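Local coordinates for protein cytochrome c class I (Sideroxydans lithotrophicus, PDB 4XXL) that carries a covalently attached heme c and acts as an electron shuttle in lithoautotrophic growth, at residues E40-C43 / F44-H47; K68-A71 / E72-I76; A106-N109 / L110-I114. All coordinates share one frame; numbering follows the deposited sequence.

Contact 1: residues E40-C43 / F44-H47; sequences ENNC and FKCH. With HEC (heme c), chain B.
C43 and C46 are tied to the same heme c that H47 ligates, so one short turn of chain grips the cofactor three times. Two of the links are thioethers: C43 SG to HEC CAB and C46 SG to HEC CAC, each 1.8 Å. The third is metal coordination, with H47 NE2 2.0 Å from the heme iron; H95 supplies the other axial ligand. H47 ND1, at the far side of the ring from the iron, donates to P56 O, which holds the imidazole's rotation and would probably make it a stronger donor to the metal.

Backbone hydrogen bonds fold the turn. C43 O accepts twice, from H47 N at 3.0 Å in the carbonyl plane and from C46 N at 3.3 Å well above it. N42 O takes K45 N at 3.0 Å, also from above the plane.

The polar side-chain contact joins K45 to N42: NZ reaches OD1 at 3.0 Å, 36° out of the amide plane, because bends at chi2 and chi4 curl the lysine back. N42 has positive phi (74°), which asparagine tolerates well, and is the C-prime residue of the Schellman motif ending helix 31-40. With its two cysteines, two intervening residues and a histidine, the arrangement is the CXXCH heme-attachment motif of class I cytochromes c.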
ATOM      1  N   GLU A  40       7.993   8.967   2.336  1.00 16.07           N
ATOM      2  CA  GLU A  40       7.875  10.155   1.531  1.00 17.85           C
ATOM      3  C   GLU A  40       6.469  10.522   1.090  1.00 17.27           C
ATOM      4  O   GLU A  40       6.194  11.667   0.862  1.00 18.85           O
ATOM      5  CB  GLU A  40       8.791  10.023   0.280  1.00 22.85           C
ATOM      6  CG  GLU A  40      10.272  10.116   0.597  1.00 28.44           C
ATOM      7  CD  GLU A  40      11.200   9.818  -0.590  1.00 33.88           C
ATOM      8  OE1 GLU A  40      10.720   9.427  -1.696  1.00 35.44           O
ATOM      9  OE2 GLU A  40      12.436   9.956  -0.404  1.00 41.55           O
ATOM     10  N   ASN A  41       5.585   9.521   0.975  1.00 14.36           N
ATOM     11  CA  ASN A  41       4.240   9.736   0.477  1.00 14.38           C
ATOM     12  C   ASN A  41       3.137   9.542   1.510  1.00 13.44           C
ATOM     13  O   ASN A  41       1.982   9.379   1.221  1.00 14.39           O
ATOM     14  CB  ASN A  41       4.046   8.870  -0.740  1.00 15.05           C
ATOM     15  CG  ASN A  41       4.842   9.352  -1.918  1.00 15.77           C
ATOM     16  OD1 ASN A  41       4.460  10.322  -2.576  1.00 18.25           O
ATOM     17  ND2 ASN A  41       5.967   8.695  -2.188  1.00 14.91           N
ATOM     18  N   ASN A  42       3.535   9.621   2.770  1.00 12.87           N
ATOM     19  CA  ASN A  42       2.649   9.687   3.936  1.00 13.21           C
ATOM     20  C   ASN A  42       1.990   8.364   4.280  1.00 12.69           C
ATOM     21  O   ASN A  42       1.012   8.317   5.030  1.00 11.90           O
ATOM     22  CB  ASN A  42       1.605  10.822   3.789  1.00 15.48           C
ATOM     23  CG  ASN A  42       2.137  12.173   4.198  1.00 18.84           C
ATOM     24  OD1 ASN A  42       3.160  12.274   4.865  1.00 21.05           O
ATOM     25  ND2 ASN A  42       1.367  13.224   3.896  1.00 24.24           N
ATOM     26  N   CYS A  43       2.434   7.305   3.620  1.00 10.76           N
ATOM     27  CA  CYS A  43       1.785   6.027   3.792  1.00 10.67           C
ATOM     28  C   CYS A  43       1.761   5.580   5.236  1.00 11.64           C
ATOM     29  O   CYS A  43       0.706   5.090   5.685  1.00 11.50           O
ATOM     30  CB  CYS A  43       2.491   4.997   2.876  1.00  9.83           C
ATOM     31  SG  CYS A  43       2.619   5.409   1.162  1.00 11.93           S
ATOM     32  N   PHE A  44       2.843   5.768   5.948  1.00 12.61           N
ATOM     33  CA  PHE A  44       2.959   5.318   7.336  1.00 12.06           C
ATOM     34  C   PHE A  44       2.181   6.252   8.291  1.00 13.74           C
ATOM     35  O   PHE A  44       1.991   5.935   9.449  1.00 15.16           O
ATOM     36  CB  PHE A  44       4.391   5.205   7.754  1.00 12.98           C
ATOM     37  CG  PHE A  44       5.141   4.064   7.116  1.00 12.29           C
ATOM     38  CD1 PHE A  44       4.606   2.813   6.966  1.00 13.19           C
ATOM     39  CD2 PHE A  44       6.439   4.272   6.677  1.00 13.14           C
ATOM     40  CE1 PHE A  44       5.372   1.759   6.423  1.00 12.52           C
ATOM     41  CE2 PHE A  44       7.208   3.260   6.146  1.00 13.39           C
ATOM     42  CZ  PHE A  44       6.659   1.998   5.992  1.00 12.83           C
ATOM     43  N   LYS A  45       1.672   7.374   7.807  1.00 14.65           N
ATOM     44  CA  LYS A  45       0.812   8.183   8.699  1.00 15.02           C
ATOM     45  C   LYS A  45      -0.502   7.461   8.983  1.00 14.34           C
ATOM     46  O   LYS A  45      -1.101   7.657  10.034  1.00 17.08           O
ATOM     47  CB  LYS A  45       0.534   9.546   8.079  1.00 16.74           C
ATOM     48  CG  LYS A  45       1.764  10.364   7.793  1.00 20.95           C
ATOM     49  CD  LYS A  45       2.598  10.564   9.047  1.00 23.78           C
ATOM     50  CE  LYS A  45       3.535  11.753   8.977  1.00 29.21           C
ATOM     51  NZ  LYS A  45       4.232  11.875   7.692  1.00 33.39           N
ATOM     52  N   CYS A  46      -0.929   6.633   8.049  1.00 11.92           N
ATOM     53  CA  CYS A  46      -2.161   5.903   8.231  1.00 12.27           C
ATOM     54  C   CYS A  46      -2.023   4.375   8.373  1.00 12.05           C
ATOM     55  O   CYS A  46      -2.986   3.719   8.706  1.00 15.52           O
ATOM     56  CB  CYS A  46      -3.040   6.204   7.061  1.00 14.11           C
ATOM     57  SG  CYS A  46      -3.638   7.923   6.978  1.00 14.24           S
ATOM     58  N   HIS A  47      -0.878   3.818   7.950  1.00 11.08           N
ATOM     59  CA  HIS A  47      -0.671   2.357   7.907  1.00 11.23           C
ATOM     60  C   HIS A  47       0.528   2.009   8.743  1.00 12.93           C
ATOM     61  O   HIS A  47       1.534   2.714   8.678  1.00 15.37           O
ATOM     62  CB  HIS A  47      -0.457   1.869   6.469  1.00 11.97           C
ATOM     63  CG  HIS A  47      -1.648   2.057   5.551  1.00 10.48           C
ATOM     64  ND1 HIS A  47      -2.691   1.161   5.508  1.00 11.12           N
ATOM     65  CD2 HIS A  47      -1.914   2.987   4.598  1.00 10.17           C
ATOM     66  CE1 HIS A  47      -3.513   1.514   4.531  1.00 10.62           C
ATOM     67  NE2 HIS A  47      -3.102   2.666   4.006  1.00  9.90           N
TER
HETATM   68 FE   HEC B 201      -3.847   3.429   2.322  1.00  9.92          FE
HETATM   69  CHA HEC B 201      -6.246   0.918   2.128  1.00 10.67           C
HETATM   70  CHB HEC B 201      -1.572   1.405   0.695  1.00 10.88           C
HETATM   71  CHC HEC B 201      -1.665   6.093   2.071  1.00  9.80           C
HETATM   72  CHD HEC B 201      -5.792   5.183   4.442  1.00 11.09           C
HETATM   73  NA  HEC B 201      -3.947   1.533   1.517  1.00 10.94           N
HETATM   74  C1A HEC B 201      -4.977   0.670   1.623  1.00 11.23           C
HETATM   75  C2A HEC B 201      -4.544  -0.567   1.081  1.00 10.12           C
HETATM   76  C3A HEC B 201      -3.230  -0.409   0.710  1.00 10.67           C
HETATM   77  C4A HEC B 201      -2.849   0.930   0.997  1.00  9.93           C
HETATM   78  CMA HEC B 201      -2.296  -1.431   0.138  1.00 11.38           C
HETATM   79  CAA HEC B 201      -5.440  -1.801   0.983  1.00 10.14           C
HETATM   80  CBA HEC B 201      -6.217  -1.750  -0.313  1.00 11.10           C
HETATM   81  CGA HEC B 201      -7.048  -2.993  -0.584  1.00 13.97           C
HETATM   82  O1A HEC B 201      -7.301  -3.781   0.338  1.00 15.49           O
HETATM   83  O2A HEC B 201      -7.358  -3.266  -1.792  1.00 16.56           O
HETATM   84  NB  HEC B 201      -1.993   3.708   1.559  1.00  8.80           N
HETATM   85  C1B HEC B 201      -1.233   2.748   0.929  1.00  9.83           C
HETATM   86  C2B HEC B 201       0.003   3.328   0.513  1.00  9.95           C
HETATM   87  C3B HEC B 201       0.017   4.627   0.855  1.00 10.71           C
HETATM   88  C4B HEC B 201      -1.257   4.894   1.508  1.00  9.56           C
HETATM   89  CMB HEC B 201       1.080   2.586  -0.226  1.00 11.12           C
HETATM   90  CAB HEC B 201       0.999   5.691   0.556  1.00 10.13           C
HETATM   91  CBB HEC B 201       1.106   5.879  -0.841  1.00 12.08           C
HETATM   92  NC  HEC B 201      -3.752   5.320   3.172  1.00 10.36           N
HETATM   93  C1C HEC B 201      -2.770   6.206   2.866  1.00  9.90           C
HETATM   94  C2C HEC B 201      -3.034   7.312   3.698  1.00 10.35           C
HETATM   95  C3C HEC B 201      -4.153   7.087   4.476  1.00 10.99           C
HETATM   96  C4C HEC B 201      -4.609   5.801   4.060  1.00 11.03           C
HETATM   97  CMC HEC B 201      -2.125   8.484   3.754  1.00 10.44           C
HETATM   98  CAC HEC B 201      -4.747   8.004   5.534  1.00 11.49           C
HETATM   99  CBC HEC B 201      -5.063   9.325   5.190  1.00 12.57           C
HETATM  100  ND  HEC B 201      -5.632   3.140   3.043  1.00  8.74           N
HETATM  101  C1D HEC B 201      -6.286   3.953   3.945  1.00 10.43           C
HETATM  102  C2D HEC B 201      -7.631   3.421   4.280  1.00 11.26           C
HETATM  103  C3D HEC B 201      -7.722   2.267   3.634  1.00 11.78           C
HETATM  104  C4D HEC B 201      -6.466   2.057   2.889  1.00 10.59           C
HETATM  105  CMD HEC B 201      -8.612   4.058   5.187  1.00 11.46           C
HETATM  106  CAD HEC B 201      -8.893   1.270   3.679  1.00 15.45           C
HETATM  107  CBD HEC B 201      -9.888   1.560   2.594  1.00 19.05           C
HETATM  108  CGD HEC B 201     -11.109   0.635   2.548  1.00 25.23           C
HETATM  109  O1D HEC B 201     -11.115  -0.526   3.060  1.00 30.14           O
HETATM  110  O2D HEC B 201     -12.113   1.040   1.903  1.00 26.62           O

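Contact 2: residues K68-A71 / E72-I76; sequences KADA and EAKLI
D70 and A71 offer the carbonyls that start the helix, and K74 and L75 return the amides. D70 O accepts K74 N at 2.9 Å, nearly along the C=O axis, and A71 O accepts L75 N at 3.0 Å. Ahead of them, a type I beta turn from K68 to A71, closed by A71 N to K68 O at 3.1 Å, swings the chain into the helix. D70 stands at the N-cap position, yet its side chain caps no amide. A water does part of that work instead: it donates to A69 O and accepts from E72 N, both at 3.0 Å, so this first-turn N-H is satisfied by solvent.

The D70 carboxylate is spent on a salt bridge with K74, OD2 to NZ at 3.1 Å. With CG between its backbone N and carbonyl carbon (chi1 58°), D70 has its carboxylate end within reach of K74, whose chain bends at three torsions to bring NZ in from above the carboxylate plane. K74 CG passes 3.3 Å from D70 O on the way, so the aliphatic part of the lysine lies against the backbone it bonds. A negative charge at this end of a helix would probably also be favoured by the helix dipole.

A71 and L75 are the buried side chains here. Small A71 fits against Y65 and L115, while branched L75 packs against V61, Y65, V111 and L115 and touches the heme. E72, extended and only partly exposed, sends OE1 to K108 of helix 104-115. The whole is the amino end of helix 71-81, stabilised by an i to i+4 salt bridge, in the class I cytochrome c fold, where this helix contributes to the wall of the heme pocket.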
ATOM      1  N   LYS A  68      -3.413 -14.375  -4.443  1.00 14.32           N
ATOM      2  CA  LYS A  68      -4.152 -13.879  -5.565  1.00 14.69           C
ATOM      3  C   LYS A  68      -3.270 -13.627  -6.780  1.00 15.11           C
ATOM      4  O   LYS A  68      -2.276 -12.892  -6.699  1.00 16.33           O
ATOM      5  CB  LYS A  68      -4.916 -12.590  -5.223  1.00 14.64           C
ATOM      6  CG  LYS A  68      -6.005 -12.785  -4.178  1.00 17.77           C
ATOM      7  CD  LYS A  68      -6.943 -11.585  -4.054  1.00 20.80           C
ATOM      8  CE  LYS A  68      -7.954 -11.824  -2.937  1.00 23.18           C
ATOM      9  NZ  LYS A  68      -8.842 -12.981  -3.275  1.00 24.39           N
ATOM     10  N   ALA A  69      -3.640 -14.229  -7.918  1.00 16.03           N
ATOM     11  CA  ALA A  69      -2.753 -14.117  -9.087  1.00 18.26           C
ATOM     12  C   ALA A  69      -2.543 -12.663  -9.533  1.00 18.50           C
ATOM     13  O   ALA A  69      -1.468 -12.323 -10.007  1.00 20.65           O
ATOM     14  CB  ALA A  69      -3.371 -14.885 -10.224  1.00 18.17           C
ATOM     15  N   ASP A  70      -3.563 -11.830  -9.364  1.00 16.86           N
ATOM     16  CA  ASP A  70      -3.457 -10.431  -9.799  1.00 18.91           C
ATOM     17  C   ASP A  70      -3.236  -9.447  -8.664  1.00 16.41           C
ATOM     18  O   ASP A  70      -3.546  -8.242  -8.824  1.00 17.65           O
ATOM     19  CB  ASP A  70      -4.698 -10.014 -10.576  1.00 21.55           C
ATOM     20  CG  ASP A  70      -5.967 -10.163  -9.797  1.00 25.93           C
ATOM     21  OD1 ASP A  70      -5.972 -10.675  -8.624  1.00 30.62           O
ATOM     22  OD2 ASP A  70      -7.034  -9.780 -10.355  1.00 33.66           O
ATOM     23  N   ALA A  71      -2.685  -9.943  -7.551  1.00 14.87           N
ATOM     24  CA  ALA A  71      -2.472  -9.072  -6.410  1.00 13.68           C
ATOM     25  C   ALA A  71      -1.657  -7.814  -6.711  1.00 14.11           C
ATOM     26  O   ALA A  71      -1.994  -6.681  -6.282  1.00 13.07           O
ATOM     27  CB  ALA A  71      -1.835  -9.844  -5.288  1.00 14.98           C
ATOM     28  N   GLU A  72      -0.522  -8.030  -7.346  1.00 13.15           N
ATOM     29  CA  GLU A  72       0.321  -6.872  -7.651  1.00 13.51           C
ATOM     30  C   GLU A  72      -0.365  -5.828  -8.519  1.00 14.53           C
ATOM     31  O   GLU A  72      -0.357  -4.634  -8.225  1.00 14.62           O
ATOM     32  CB  GLU A  72       1.590  -7.343  -8.389  1.00 15.34           C
ATOM     33  CG  GLU A  72       2.665  -6.281  -8.670  1.00 17.34           C
ATOM     34  CD  GLU A  72       3.860  -6.858  -9.432  1.00 19.17           C
ATOM     35  OE1 GLU A  72       4.902  -7.152  -8.841  1.00 20.44           O
ATOM     36  OE2 GLU A  72       3.763  -7.031 -10.675  1.00 23.25           O
ATOM     37  N   ALA A  73      -1.012  -6.284  -9.585  1.00 13.20           N
ATOM     38  CA  ALA A  73      -1.679  -5.333 -10.468  1.00 14.30           C
ATOM     39  C   ALA A  73      -2.803  -4.596  -9.692  1.00 13.22           C
ATOM     40  O   ALA A  73      -3.046  -3.389  -9.877  1.00 13.82           O
ATOM     41  CB  ALA A  73      -2.268  -6.031 -11.669  1.00 15.96           C
ATOM     42  N   LYS A  74      -3.515  -5.354  -8.830  1.00 13.58           N
ATOM     43  CA  LYS A  74      -4.616  -4.748  -8.073  1.00 15.16           C
ATOM     44  C   LYS A  74      -4.148  -3.651  -7.129  1.00 12.77           C
ATOM     45  O   LYS A  74      -4.857  -2.635  -6.996  1.00 13.62           O
ATOM     46  CB  LYS A  74      -5.406  -5.745  -7.243  1.00 17.95           C
ATOM     47  CG  LYS A  74      -6.351  -6.627  -8.039  1.00 21.90           C
ATOM     48  CD  LYS A  74      -7.787  -6.116  -8.023  1.00 29.04           C
ATOM     49  CE  LYS A  74      -8.789  -7.257  -7.804  1.00 34.64           C
ATOM     50  NZ  LYS A  74      -9.180  -7.946  -9.069  1.00 38.07           N
ATOM     51  N   LEU A  75      -3.024  -3.890  -6.455  1.00 12.66           N
ATOM     52  CA  LEU A  75      -2.535  -2.867  -5.506  1.00 12.74           C
ATOM     53  C   LEU A  75      -1.845  -1.716  -6.243  1.00 12.97           C
ATOM     54  O   LEU A  75      -1.931  -0.557  -5.797  1.00 11.90           O
ATOM     55  CB  LEU A  75      -1.601  -3.437  -4.421  1.00 13.91           C
ATOM     56  CG  LEU A  75      -2.248  -4.346  -3.334  1.00 14.67           C
ATOM     57  CD1 LEU A  75      -1.298  -4.595  -2.191  1.00 16.16           C
ATOM     58  CD2 LEU A  75      -3.557  -3.727  -2.789  1.00 15.19           C
ATOM     59  N   ILE A  76      -1.200  -2.006  -7.362  1.00 13.17           N
ATOM     60  CA  ILE A  76      -0.656  -0.884  -8.194  1.00 13.29           C
ATOM     61  C   ILE A  76      -1.817   0.025  -8.630  1.00 14.37           C
ATOM     62  O   ILE A  76      -1.700   1.268  -8.537  1.00 13.70           O
ATOM     63  CB  ILE A  76       0.161  -1.360  -9.416  1.00 14.35           C
ATOM     64  CG1 ILE A  76       1.439  -1.995  -8.906  1.00 13.66           C
ATOM     65  CG2 ILE A  76       0.404  -0.188 -10.373  1.00 13.81           C
ATOM     66  CD1 ILE A  76       2.286  -2.704  -9.970  1.00 15.66           C
TER
HETATM   67  O   HOH W   1       0.482 -10.555  -8.555  1.00 24.95           O

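Contact 3: residues A106-N109 / L110-I114; sequences AIKN and LVDWI
A106 O takes the amide hydrogen of L110 at 3.0 Å, the first of four consecutive i to i+4 bonds. L110 suits the inward side: its branched end leaves the helix to touch the heme. I107 O follows with V111 N at 3.0 Å, an almost straight bond (170° at the hydrogen). I107 itself packs against V79 and I98; V111 sets CG1 against helix 71-81, while its CG2 lies by I107 O.

K108 O accepts D112 N at 2.9 Å, and the two side chains repeat the pairing outside, in a salt bridge of 3.0 Å from NZ to OD2. The lysine runs out straight and then bends at its last torsion (chi4 -54°), which brings NZ onto the syn lone pair of OD2. A second salt bridge, to E72 OE1, gives the ammonium another acid partner on helix 71-81.

N109 O receives W113 N at 3.0 Å. Its amide group is fixed at both ends: ND2 donates to D30 O, and a water donates both to OD1, at 3.2 Å, and to D112 OD2, at 3.0 Å. Replacing D112 by alanine removes the carboxylate, which would probably leave K108 with E72 as its remaining acid partner here and the water without one of its acceptors. W113 packs its indole against V31, A34 and K35 of helix 31-40. Flat and aliphatic residues inward, charged ones outward: this amphipathic pattern belongs to the C-terminal helix of class I cytochromes c, which packs on the N-terminal helix and the heme.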
ATOM      1  N   ALA A 106       9.521   2.087  -8.836  1.00 12.88           N
ATOM      2  CA  ALA A 106       9.448   2.285  -7.369  1.00 12.47           C
ATOM      3  C   ALA A 106       8.080   1.877  -6.792  1.00 13.43           C
ATOM      4  O   ALA A 106       7.993   1.268  -5.738  1.00 12.88           O
ATOM      5  CB  ALA A 106       9.820   3.719  -7.049  1.00 13.95           C
ATOM      6  N   ILE A 107       7.045   2.154  -7.534  1.00 12.18           N
ATOM      7  CA  ILE A 107       5.670   1.867  -7.069  1.00 12.40           C
ATOM      8  C   ILE A 107       5.521   0.341  -7.005  1.00 13.24           C
ATOM      9  O   ILE A 107       5.027  -0.219  -6.011  1.00 12.09           O
ATOM     10  CB  ILE A 107       4.655   2.514  -7.968  1.00 13.70           C
ATOM     11  CG1 ILE A 107       4.622   4.013  -7.724  1.00 14.32           C
ATOM     12  CG2 ILE A 107       3.263   1.964  -7.712  1.00 13.46           C
ATOM     13  CD1 ILE A 107       3.917   4.845  -8.775  1.00 15.89           C
ATOM     14  N   LYS A 108       5.986  -0.349  -8.041  1.00 11.67           N
ATOM     15  CA  LYS A 108       5.952  -1.830  -8.088  1.00 13.76           C
ATOM     16  C   LYS A 108       6.718  -2.430  -6.892  1.00 12.27           C
ATOM     17  O   LYS A 108       6.319  -3.390  -6.270  1.00 12.65           O
ATOM     18  CB  LYS A 108       6.523  -2.368  -9.425  1.00 14.82           C
ATOM     19  CG  LYS A 108       6.449  -3.876  -9.564  1.00 17.77           C
ATOM     20  CD  LYS A 108       6.978  -4.367 -10.915  1.00 19.61           C
ATOM     21  CE  LYS A 108       6.949  -5.870 -11.093  1.00 22.82           C
ATOM     22  NZ  LYS A 108       7.652  -6.599  -9.986  1.00 25.33           N
ATOM     23  N   ASN A 109       7.901  -1.887  -6.634  1.00 12.14           N
ATOM     24  CA  ASN A 109       8.702  -2.394  -5.538  1.00 11.64           C
ATOM     25  C   ASN A 109       8.015  -2.175  -4.189  1.00 11.54           C
ATOM     26  O   ASN A 109       8.014  -3.073  -3.310  1.00 11.08           O
ATOM     27  CB  ASN A 109      10.074  -1.703  -5.547  1.00 12.64           C
ATOM     28  CG  ASN A 109      10.951  -2.179  -4.443  1.00 14.31           C
ATOM     29  OD1 ASN A 109      11.373  -3.317  -4.442  1.00 15.62           O
ATOM     30  ND2 ASN A 109      11.194  -1.315  -3.476  1.00 14.75           N
ATOM     31  N   LEU A 110       7.341  -1.056  -4.033  1.00 11.59           N
ATOM     32  CA  LEU A 110       6.606  -0.826  -2.786  1.00 11.52           C
ATOM     33  C   LEU A 110       5.406  -1.819  -2.620  1.00 10.82           C
ATOM     34  O   LEU A 110       5.244  -2.407  -1.549  1.00 11.56           O
ATOM     35  CB  LEU A 110       6.054   0.576  -2.712  1.00 13.06           C
ATOM     36  CG  LEU A 110       5.080   0.883  -1.572  1.00 12.75           C
ATOM     37  CD1 LEU A 110       5.645   0.613  -0.192  1.00 13.58           C
ATOM     38  CD2 LEU A 110       4.718   2.345  -1.647  1.00 14.67           C
ATOM     39  N   VAL A 111       4.644  -2.054  -3.676  1.00  9.90           N
ATOM     40  CA  VAL A 111       3.564  -3.032  -3.685  1.00 11.30           C
ATOM     41  C   VAL A 111       4.108  -4.398  -3.344  1.00 11.60           C
ATOM     42  O   VAL A 111       3.541  -5.146  -2.548  1.00 12.24           O
ATOM     43  CB  VAL A 111       2.803  -2.987  -5.036  1.00 11.23           C
ATOM     44  CG1 VAL A 111       1.838  -4.195  -5.220  1.00 13.24           C
ATOM     45  CG2 VAL A 111       1.979  -1.685  -5.067  1.00 13.70           C
ATOM     46  N   ASP A 112       5.214  -4.755  -3.980  1.00 12.39           N
ATOM     47  CA  ASP A 112       5.788  -6.090  -3.764  1.00 12.59           C
ATOM     48  C   ASP A 112       6.210  -6.270  -2.292  1.00 11.25           C
ATOM     49  O   ASP A 112       6.015  -7.338  -1.679  1.00 11.88           O
ATOM     50  CB  ASP A 112       6.944  -6.399  -4.710  1.00 13.98           C
ATOM     51  CG  ASP A 112       6.522  -6.537  -6.156  1.00 15.99           C
ATOM     52  OD1 ASP A 112       5.329  -6.753  -6.432  1.00 18.40           O
ATOM     53  OD2 ASP A 112       7.408  -6.465  -7.003  1.00 20.79           O
ATOM     54  N   TRP A 113       6.728  -5.210  -1.704  1.00  9.61           N
ATOM     55  CA  TRP A 113       7.088  -5.223  -0.272  1.00 10.51           C
ATOM     56  C   TRP A 113       5.860  -5.453   0.560  1.00 10.82           C
ATOM     57  O   TRP A 113       5.831  -6.400   1.379  1.00 10.68           O
ATOM     58  CB  TRP A 113       7.810  -3.949   0.137  1.00 11.82           C
ATOM     59  CG  TRP A 113       8.173  -3.934   1.603  1.00 12.15           C
ATOM     60  CD1 TRP A 113       8.982  -4.780   2.269  1.00 13.12           C
ATOM     61  CD2 TRP A 113       7.635  -3.035   2.598  1.00 12.41           C
ATOM     62  NE1 TRP A 113       8.973  -4.493   3.616  1.00 13.56           N
ATOM     63  CE2 TRP A 113       8.166  -3.428   3.848  1.00 12.75           C
ATOM     64  CE3 TRP A 113       6.732  -1.999   2.563  1.00 14.40           C
ATOM     65  CZ2 TRP A 113       7.858  -2.772   5.030  1.00 13.46           C
ATOM     66  CZ3 TRP A 113       6.427  -1.354   3.725  1.00 14.32           C
ATOM     67  CH2 TRP A 113       6.992  -1.735   4.953  1.00 14.32           C
ATOM     68  N   ILE A 114       4.839  -4.635   0.375  1.00 11.74           N
ATOM     69  CA  ILE A 114       3.587  -4.829   1.088  1.00 10.83           C
ATOM     70  C   ILE A 114       3.055  -6.256   1.037  1.00 11.56           C
ATOM     71  O   ILE A 114       2.692  -6.821   2.095  1.00 10.96           O
ATOM     72  CB  ILE A 114       2.507  -3.804   0.628  1.00 11.25           C
ATOM     73  CG1 ILE A 114       2.910  -2.378   1.103  1.00 11.66           C
ATOM     74  CG2 ILE A 114       1.111  -4.191   1.115  1.00 12.08           C
ATOM     75  CD1 ILE A 114       2.118  -1.258   0.432  1.00 13.57           C
TER
HETATM   76  O   HOH W   2      10.249  -5.801  -6.150  1.00 42.73           O

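The three contacts come in series along the chain and all belong to one cytochrome c fold. Contact 1 joins the end of helix 31-40 to helix 43-46, contact 2 starts helix 71-81, and contact 3 lies on helix 104-115. Contacts 1 and 2 sit on opposite sides of the chain's centre, about 20 Å apart between centres and not touching. Contact 3, about 14 Å from contact 1 and about 11 Å from contact 2 between centres, touches both: W113 packs on F44, and helices 71-81 and 104-115 pack together. One helix thus connects the heme-attachment turn with a wall of the pocket, and each contact brings at least one residue to the same heme.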